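Local coordinates for protein discoidin-2 (Dictyostelium discoideum, PDB 2VM9) that binds galactose and N-acetylgalactosamine as a trimeric lectin and may take part in forming spores and their coat, at residues S7-R19 with I63-A75. Sequence-based numbering, arbitrary orientation. Where two conformers were deposited one is given.
Sequences SVSCLANALLNLR and IVAGSDSVKHFVA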
# COMPACT_ATOMS: atom_id res chain seq x y z
N SER A 7 -0.03 -19.48 -4.79
CA SER A 7 0.90 -18.49 -4.26
C SER A 7 1.13 -17.54 -5.42
O SER A 7 0.78 -17.86 -6.56
CB SER A 7 2.19 -19.14 -3.74
OG SER A 7 2.89 -19.77 -4.79
N VAL A 8 1.70 -16.38 -5.15
CA VAL A 8 1.97 -15.40 -6.20
C VAL A 8 3.45 -15.50 -6.60
O VAL A 8 4.31 -15.48 -5.73
CB VAL A 8 1.71 -13.98 -5.64
CG1 VAL A 8 2.24 -12.87 -6.58
CG2 VAL A 8 0.21 -13.80 -5.33
N SER A 9 3.72 -15.58 -7.90
CA SER A 9 5.06 -15.52 -8.46
C SER A 9 5.42 -14.03 -8.57
O SER A 9 4.95 -13.36 -9.48
CB SER A 9 5.09 -16.18 -9.85
OG SER A 9 4.73 -17.56 -9.75
N CYS A 10 6.21 -13.53 -7.63
CA CYS A 10 6.42 -12.09 -7.50
C CYS A 10 7.10 -11.47 -8.71
O CYS A 10 6.64 -10.45 -9.20
CB CYS A 10 7.20 -11.77 -6.24
SG CYS A 10 6.26 -12.16 -4.76
N LEU A 11 8.22 -12.05 -9.16
CA LEU A 11 8.95 -11.47 -10.29
C LEU A 11 8.13 -11.59 -11.58
O LEU A 11 8.11 -10.66 -12.38
CB LEU A 11 10.31 -12.14 -10.47
CG LEU A 11 11.31 -12.11 -9.32
CD1 LEU A 11 12.71 -12.43 -9.93
CD2 LEU A 11 11.32 -10.88 -8.44
N ALA A 12 7.43 -12.72 -11.76
CA ALA A 12 6.65 -12.93 -12.99
C ALA A 12 5.59 -11.84 -13.11
O ALA A 12 5.30 -11.38 -14.20
CB ALA A 12 5.98 -14.32 -13.01
N ASN A 13 5.06 -11.42 -11.96
CA ASN A 13 4.01 -10.41 -11.93
C ASN A 13 4.53 -8.99 -11.79
O ASN A 13 3.74 -8.04 -11.66
CB ASN A 13 3.08 -10.73 -10.77
CG ASN A 13 2.07 -11.79 -11.12
OD1 ASN A 13 0.99 -11.48 -11.64
ND2 ASN A 13 2.42 -13.06 -10.87
N ALA A 14 5.86 -8.83 -11.84
CA ALA A 14 6.51 -7.52 -11.75
C ALA A 14 6.14 -6.79 -10.44
O ALA A 14 5.84 -5.60 -10.43
CB ALA A 14 6.21 -6.65 -13.01
N LEU A 15 6.13 -7.52 -9.33
CA LEU A 15 5.72 -6.95 -8.04
C LEU A 15 6.88 -6.41 -7.20
O LEU A 15 6.65 -5.71 -6.21
CB LEU A 15 4.92 -7.96 -7.23
CG LEU A 15 3.57 -8.37 -7.84
CD1 LEU A 15 2.89 -9.45 -7.01
CD2 LEU A 15 2.64 -7.14 -8.01
N LEU A 16 8.11 -6.77 -7.55
CA LEU A 16 9.26 -6.41 -6.73
C LEU A 16 10.31 -5.67 -7.55
O LEU A 16 10.51 -5.99 -8.71
CB LEU A 16 9.89 -7.66 -6.09
CG LEU A 16 8.95 -8.43 -5.17
CD1 LEU A 16 9.61 -9.74 -4.78
CD2 LEU A 16 8.61 -7.58 -3.92
N ASN A 17 10.93 -4.66 -6.95
CA ASN A 17 12.08 -3.99 -7.53
C ASN A 17 13.29 -4.90 -7.23
O ASN A 17 13.37 -5.47 -6.12
CB ASN A 17 12.35 -2.65 -6.84
CG ASN A 17 11.16 -1.66 -6.92
OD1 ASN A 17 10.58 -1.24 -5.87
ND2 ASN A 17 10.83 -1.25 -8.14
N LEU A 18 14.21 -5.05 -8.18
CA LEU A 18 15.44 -5.85 -7.95
C LEU A 18 16.66 -4.95 -8.03
O LEU A 18 16.74 -4.04 -8.89
CB LEU A 18 15.58 -6.97 -9.00
CG LEU A 18 14.53 -8.09 -9.02
CD1 LEU A 18 15.03 -9.23 -9.91
CD2 LEU A 18 14.26 -8.57 -7.62
N ARG A 19 17.63 -5.21 -7.17
CA ARG A 19 18.90 -4.50 -7.20
C ARG A 19 20.02 -5.48 -6.94
O ARG A 19 20.13 -6.04 -5.84
CB ARG A 19 18.93 -3.43 -6.12
CG ARG A 19 20.26 -2.64 -6.15
CD ARG A 19 20.24 -1.50 -5.14
NE ARG A 19 20.33 -1.96 -3.76
CZ ARG A 19 21.45 -2.30 -3.12
NH1 ARG A 19 22.62 -2.28 -3.75
NH2 ARG A 19 21.41 -2.67 -1.84
N ILE A 63 21.29 -10.23 -4.78
CA ILE A 63 20.21 -9.42 -5.35
C ILE A 63 19.25 -9.14 -4.20
O ILE A 63 18.86 -10.06 -3.47
CB ILE A 63 19.43 -10.12 -6.48
CG1 ILE A 63 20.36 -10.65 -7.59
CG2 ILE A 63 18.35 -9.15 -7.07
CD1 ILE A 63 19.61 -11.48 -8.62
N VAL A 64 18.88 -7.87 -4.06
CA VAL A 64 17.83 -7.45 -3.14
C VAL A 64 16.55 -7.31 -3.94
O VAL A 64 16.57 -6.74 -5.04
CB VAL A 64 18.12 -6.07 -2.51
CG1 VAL A 64 17.01 -5.70 -1.52
CG2 VAL A 64 19.49 -6.06 -1.86
N ALA A 65 15.46 -7.86 -3.40
CA ALA A 65 14.11 -7.72 -3.97
C ALA A 65 13.26 -6.98 -2.96
O ALA A 65 13.22 -7.37 -1.78
CB ALA A 65 13.54 -9.07 -4.26
N GLY A 66 12.58 -5.91 -3.38
CA GLY A 66 11.85 -5.13 -2.41
C GLY A 66 10.59 -4.48 -2.95
O GLY A 66 10.42 -4.31 -4.17
N SER A 67 9.72 -4.13 -2.01
CA SER A 67 8.62 -3.21 -2.26
C SER A 67 8.07 -2.79 -0.89
O SER A 67 8.43 -3.38 0.13
CB SER A 67 7.55 -3.87 -3.13
OG SER A 67 6.72 -4.74 -2.38
N ASP A 68 7.20 -1.77 -0.88
CA ASP A 68 6.59 -1.27 0.38
C ASP A 68 5.69 -2.22 1.13
O ASP A 68 5.45 -2.03 2.33
CB ASP A 68 5.71 -0.06 0.07
CG ASP A 68 6.47 1.07 -0.50
OD1 ASP A 68 7.60 1.28 -0.03
OD2 ASP A 68 5.95 1.74 -1.43
N SER A 69 5.11 -3.19 0.44
CA SER A 69 4.10 -4.04 1.06
C SER A 69 4.75 -5.08 1.94
O SER A 69 5.88 -5.52 1.68
CB SER A 69 3.22 -4.71 0.02
OG SER A 69 4.02 -5.54 -0.80
N VAL A 70 4.06 -5.45 3.01
CA VAL A 70 4.51 -6.56 3.83
C VAL A 70 4.14 -7.82 3.07
O VAL A 70 2.97 -8.06 2.78
CB VAL A 70 3.84 -6.58 5.22
CG1 VAL A 70 4.21 -7.86 5.95
CG2 VAL A 70 4.22 -5.33 6.02
N LYS A 71 5.15 -8.60 2.70
CA LYS A 71 4.91 -9.85 1.98
C LYS A 71 5.10 -11.00 2.95
O LYS A 71 5.87 -10.90 3.90
CB LYS A 71 5.85 -9.98 0.80
CG LYS A 71 5.42 -9.00 -0.31
CD LYS A 71 6.52 -8.42 -1.13
CE LYS A 71 7.62 -7.75 -0.32
NZ LYS A 71 7.54 -6.27 -0.35
N HIS A 72 4.38 -12.08 2.70
CA HIS A 72 4.57 -13.33 3.41
C HIS A 72 5.15 -14.30 2.39
O HIS A 72 4.40 -14.89 1.60
CB HIS A 72 3.23 -13.82 3.96
CG HIS A 72 2.75 -13.01 5.12
ND1 HIS A 72 2.01 -11.86 4.97
CD2 HIS A 72 2.95 -13.15 6.45
CE1 HIS A 72 1.76 -11.34 6.15
NE2 HIS A 72 2.32 -12.10 7.07
N PHE A 73 6.48 -14.42 2.39
CA PHE A 73 7.14 -15.27 1.42
C PHE A 73 7.05 -16.72 1.84
O PHE A 73 7.48 -17.06 2.95
CB PHE A 73 8.61 -14.88 1.27
CG PHE A 73 8.82 -13.56 0.57
CD1 PHE A 73 8.55 -13.43 -0.79
CD2 PHE A 73 9.30 -12.45 1.27
CE1 PHE A 73 8.77 -12.17 -1.45
CE2 PHE A 73 9.53 -11.21 0.65
CZ PHE A 73 9.25 -11.07 -0.73
N VAL A 74 6.51 -17.55 0.96
CA VAL A 74 6.31 -18.98 1.25
C VAL A 74 7.37 -19.89 0.61
O VAL A 74 7.58 -21.03 1.05
CB VAL A 74 4.87 -19.48 0.86
CG1 VAL A 74 3.83 -18.71 1.64
CG2 VAL A 74 4.62 -19.38 -0.67
N ALA A 75 8.03 -19.41 -0.45
CA ALA A 75 9.09 -20.21 -1.05
C ALA A 75 9.99 -19.35 -1.90
O ALA A 75 9.62 -18.22 -2.28
CB ALA A 75 8.51 -21.35 -1.91
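Asn17 and Gly66 exchange two backbone hydrogen bonds: Asn17 N to Gly66 O is 2.8 Å and Gly66 N to Asn17 O 2.9 Å. Arg19 and Val64 repeat the pattern, so 17-19 pairs antiparallel with 63-67. Between them, Leu18 CD2 presses on Ala65 CB at 3.5 Å, a tight carbon contact. On the other face, the Arg19 side chain lies alongside Val64, pointing the same way.

Leu16 reaches into the corner between 63-67 and 70-75. With CG anti to its carbonyl carbon (chi1 -61°), its two methyls reach different partners. CD1 meets Ala65 CB and the edge of the Phe73 ring. Leu16 CD2 lies 3.6 Å from Lys71 CD, and the two side chains run past each other in opposite directions. Cys10 SG adds an oblique sulfur-aromatic contact, 5.4 Å from the Phe73 ring centroid. Farther along, Ser7 CB touches Val74 CG2.

The bent Lys71 chain carries NZ back to Ser67 OG and Ser69 O, both at 2.7 Å. Arg19 NH2 hydrogen-bonds to Ala12 O of a neighbouring subunit. Strand 17-20 is an outer strand of its sheet in the F5/8 type C beta-sandwich. Arg132 O is a third acceptor for the buried Lys71 ammonium, which probably offsets the cost of burying it beside Leu16 and helps fix the corner between the two sheets.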